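Local coordinates for zinc uptake regulation protein (PDB 4MTD) that represses the znuACB zinc-uptake genes by binding their operator DNA with zinc as cofactor, at a contact of chain A with DNA. Sequence-based numbering; all coordinates share one arbitrary frame.

A contact of chain A with DNA. Residues 59-61, 65. With nucleotides of chain B; nucleotides of chain C.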
# COMPACT_ATOMS: atom_id res chain seq x y z
N LYS A 59 -0.91 11.22 -6.81
CA LYS A 59 -1.20 10.38 -5.65
C LYS A 59 0.11 9.88 -5.06
O LYS A 59 1.17 10.20 -5.59
CB LYS A 59 -2.15 9.27 -6.10
CG LYS A 59 -3.56 9.80 -6.33
CD LYS A 59 -4.40 8.84 -7.14
CE LYS A 59 -5.78 9.41 -7.45
NZ LYS A 59 -5.73 10.62 -8.31
N PRO A 60 0.06 9.13 -3.95
CA PRO A 60 1.31 8.69 -3.31
C PRO A 60 2.32 7.96 -4.19
O PRO A 60 3.50 8.29 -4.14
CB PRO A 60 0.81 7.82 -2.17
CG PRO A 60 -0.41 8.53 -1.73
CD PRO A 60 -1.06 9.01 -3.01
N PRO A 61 1.89 6.99 -5.00
CA PRO A 61 2.87 6.40 -5.88
C PRO A 61 3.57 7.45 -6.75
O PRO A 61 4.74 7.26 -7.11
CB PRO A 61 2.04 5.47 -6.76
CG PRO A 61 0.87 5.13 -5.92
CD PRO A 61 0.56 6.40 -5.20
N ARG A 65 7.59 7.39 -6.87
CA ARG A 65 8.37 7.11 -8.09
C ARG A 65 9.37 8.22 -8.41
O ARG A 65 10.51 7.96 -8.77
CB ARG A 65 7.48 6.88 -9.29
CG ARG A 65 6.78 5.54 -9.26
CD ARG A 65 5.54 5.54 -10.15
NE ARG A 65 4.81 4.30 -9.93
CZ ARG A 65 3.49 4.12 -10.06
NH1 ARG A 65 2.68 5.10 -10.42
NH2 ARG A 65 3.00 2.91 -9.80
P DA B 12 0.26 10.85 -14.21
OP1 DA B 12 -0.35 12.08 -14.75
OP2 DA B 12 0.96 10.88 -12.91
O5' DA B 12 -0.88 9.74 -14.12
C5' DA B 12 -1.73 9.43 -15.24
C4' DA B 12 -2.72 8.37 -14.84
O4' DA B 12 -2.06 7.08 -14.66
C3' DA B 12 -3.45 8.66 -13.53
O3' DA B 12 -4.85 8.45 -13.68
C2' DA B 12 -2.88 7.64 -12.56
C1' DA B 12 -2.57 6.48 -13.48
N9 DA B 12 -1.57 5.53 -12.98
C8 DA B 12 -0.26 5.78 -12.65
N7 DA B 12 0.39 4.72 -12.25
C5 DA B 12 -0.56 3.71 -12.30
C6 DA B 12 -0.50 2.34 -11.99
N6 DA B 12 0.61 1.73 -11.55
N1 DA B 12 -1.62 1.61 -12.14
C2 DA B 12 -2.73 2.22 -12.58
N3 DA B 12 -2.91 3.50 -12.91
C4 DA B 12 -1.77 4.20 -12.75
P DT B 13 -5.85 8.77 -12.47
OP1 DT B 13 -7.08 9.34 -13.06
OP2 DT B 13 -5.11 9.51 -11.41
O5' DT B 13 -6.18 7.33 -11.89
C5' DT B 13 -6.65 6.28 -12.76
C4' DT B 13 -7.05 5.07 -11.95
O4' DT B 13 -5.86 4.36 -11.55
C3' DT B 13 -7.83 5.37 -10.66
O3' DT B 13 -8.93 4.45 -10.58
C2' DT B 13 -6.78 5.20 -9.57
C1' DT B 13 -5.89 4.11 -10.16
N1 DT B 13 -4.49 4.04 -9.69
C2 DT B 13 -3.98 2.82 -9.31
O2 DT B 13 -4.66 1.81 -9.26
N3 DT B 13 -2.66 2.83 -8.96
C4 DT B 13 -1.80 3.91 -8.97
O4 DT B 13 -0.63 3.76 -8.63
C5 DT B 13 -2.39 5.16 -9.41
C7 DT B 13 -1.53 6.39 -9.44
C6 DT B 13 -3.68 5.16 -9.75
P DT B 14 -10.01 4.55 -9.41
OP1 DT B 14 -11.32 4.13 -9.95
OP2 DT B 14 -9.85 5.84 -8.73
O5' DT B 14 -9.61 3.36 -8.43
C5' DT B 14 -9.51 2.01 -8.92
C4' DT B 14 -9.00 1.10 -7.84
O4' DT B 14 -7.57 1.30 -7.67
C3' DT B 14 -9.62 1.29 -6.45
O3' DT B 14 -10.12 0.03 -5.99
C2' DT B 14 -8.47 1.80 -5.59
C1' DT B 14 -7.26 1.20 -6.30
N1 DT B 14 -5.97 1.88 -6.08
C2 DT B 14 -4.90 1.12 -5.69
O2 DT B 14 -4.97 -0.09 -5.50
N3 DT B 14 -3.73 1.82 -5.50
C4 DT B 14 -3.54 3.17 -5.68
O4 DT B 14 -2.42 3.65 -5.51
C5 DT B 14 -4.70 3.91 -6.11
C7 DT B 14 -4.58 5.39 -6.32
C6 DT B 14 -5.85 3.24 -6.28
P DT C 17 9.08 2.13 0.01
OP1 DT C 17 10.30 1.30 0.15
OP2 DT C 17 9.12 3.34 -0.84
O5' DT C 17 7.91 1.15 -0.45
C5' DT C 17 7.31 0.28 0.53
C4' DT C 17 6.19 -0.55 -0.06
O4' DT C 17 4.95 0.20 -0.07
C3' DT C 17 6.40 -1.05 -1.50
O3' DT C 17 5.91 -2.39 -1.44
C2' DT C 17 5.46 -0.18 -2.31
C1' DT C 17 4.31 -0.01 -1.32
N1 DT C 17 3.40 1.12 -1.57
C2 DT C 17 2.05 0.88 -1.55
O2 DT C 17 1.57 -0.22 -1.38
N3 DT C 17 1.27 1.99 -1.76
C4 DT C 17 1.70 3.29 -1.99
O4 DT C 17 0.88 4.19 -2.16
C5 DT C 17 3.14 3.47 -1.97
C7 DT C 17 3.70 4.84 -2.19
C6 DT C 17 3.90 2.39 -1.76
P DA C 18 6.27 -3.49 -2.54
OP1 DA C 18 7.29 -4.38 -1.95
OP2 DA C 18 6.51 -2.83 -3.84
O5' DA C 18 4.91 -4.31 -2.62
C5' DA C 18 4.11 -4.51 -1.44
C4' DA C 18 2.68 -4.81 -1.81
O4' DA C 18 1.94 -3.59 -2.06
C3' DA C 18 2.50 -5.68 -3.06
O3' DA C 18 1.48 -6.62 -2.73
C2' DA C 18 2.12 -4.67 -4.13
C1' DA C 18 1.32 -3.65 -3.34
N9 DA C 18 1.30 -2.28 -3.87
C8 DA C 18 2.38 -1.47 -4.10
N7 DA C 18 2.06 -0.27 -4.51
C5 DA C 18 0.68 -0.28 -4.53
C6 DA C 18 -0.27 0.70 -4.86
N6 DA C 18 0.05 1.94 -5.26
N1 DA C 18 -1.58 0.36 -4.79
C2 DA C 18 -1.90 -0.88 -4.39
N3 DA C 18 -1.10 -1.88 -4.04
C4 DA C 18 0.19 -1.51 -4.12
P DA C 19 1.11 -7.81 -3.72
OP1 DA C 19 0.44 -8.86 -2.90
OP2 DA C 19 2.30 -8.14 -4.55
O5' DA C 19 -0.01 -7.17 -4.63
C5' DA C 19 -1.24 -6.75 -4.01
C4' DA C 19 -2.21 -6.29 -5.07
O4' DA C 19 -1.95 -4.91 -5.39
C3' DA C 19 -2.14 -7.06 -6.39
O3' DA C 19 -3.49 -7.36 -6.77
C2' DA C 19 -1.42 -6.10 -7.31
C1' DA C 19 -1.92 -4.77 -6.80
N9 DA C 19 -1.08 -3.61 -7.11
C8 DA C 19 0.29 -3.53 -7.12
N7 DA C 19 0.74 -2.34 -7.44
C5 DA C 19 -0.41 -1.59 -7.64
C6 DA C 19 -0.61 -0.24 -7.98
N6 DA C 19 0.39 0.62 -8.20
N1 DA C 19 -1.88 0.19 -8.09
C2 DA C 19 -2.88 -0.67 -7.87
N3 DA C 19 -2.82 -1.96 -7.53
C4 DA C 19 -1.54 -2.36 -7.44
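The guanidinium of Arg65 turns its NH1 and NH2 ends toward the Hoogsteen edge of DA12 of chain B, while Pro61 covers one face, its CB 3.7 Å above the plane and offset toward the rim. NH1 donates to the purine N7 over 3.0 Å, but not squarely: the acceptor is tilted 32° from the guanidinium plane and the angle at the hydrogen is 132°. The adenine 6-amino group N6 lies 3.2 Å from NH2; both normally act as donors, so this proximity is better read as an imperfect fit than as a second bond. A side chain extended from CG to NE carries the group from helix 60-72 to the floor of the major groove. An alanine here would probably leave N7 of DA12 without its donor and strip Pro61 CB of the flat group it packs against.

Direct readout by a polar side chain is complemented here by shape. Pro61 presses the tip of its ring against neighbouring base pairs, CG standing 3.4 Å from the amino N6 of DA18 of chain C and at a like separation from the carbonyl O4 of DT13 of chain B. Next to it, Pro60 CB comes within 3.6 Å of O4 of DT17 of chain C, and the 5-methyl of that thymine approaches Pro61 CA.

Lys59, just ahead of the helix, lays its CD 3.6 Å from the methyl C7 of DT14 of chain B. A bend at the end of the chain (chi4 64°) turns NZ to the DT13 phosphate, where it forms a weak, long salt bridge of 3.4 Å to OP2.

Together, a weak phosphate contact, thymine-methyl contacts and the hydrogen bond to a purine N7 help to seat the start of the recognition helix of this Fur-family winged helix-turn-helix in the major groove, probably helping the repressor to recognise an A/T-rich stretch of its operator.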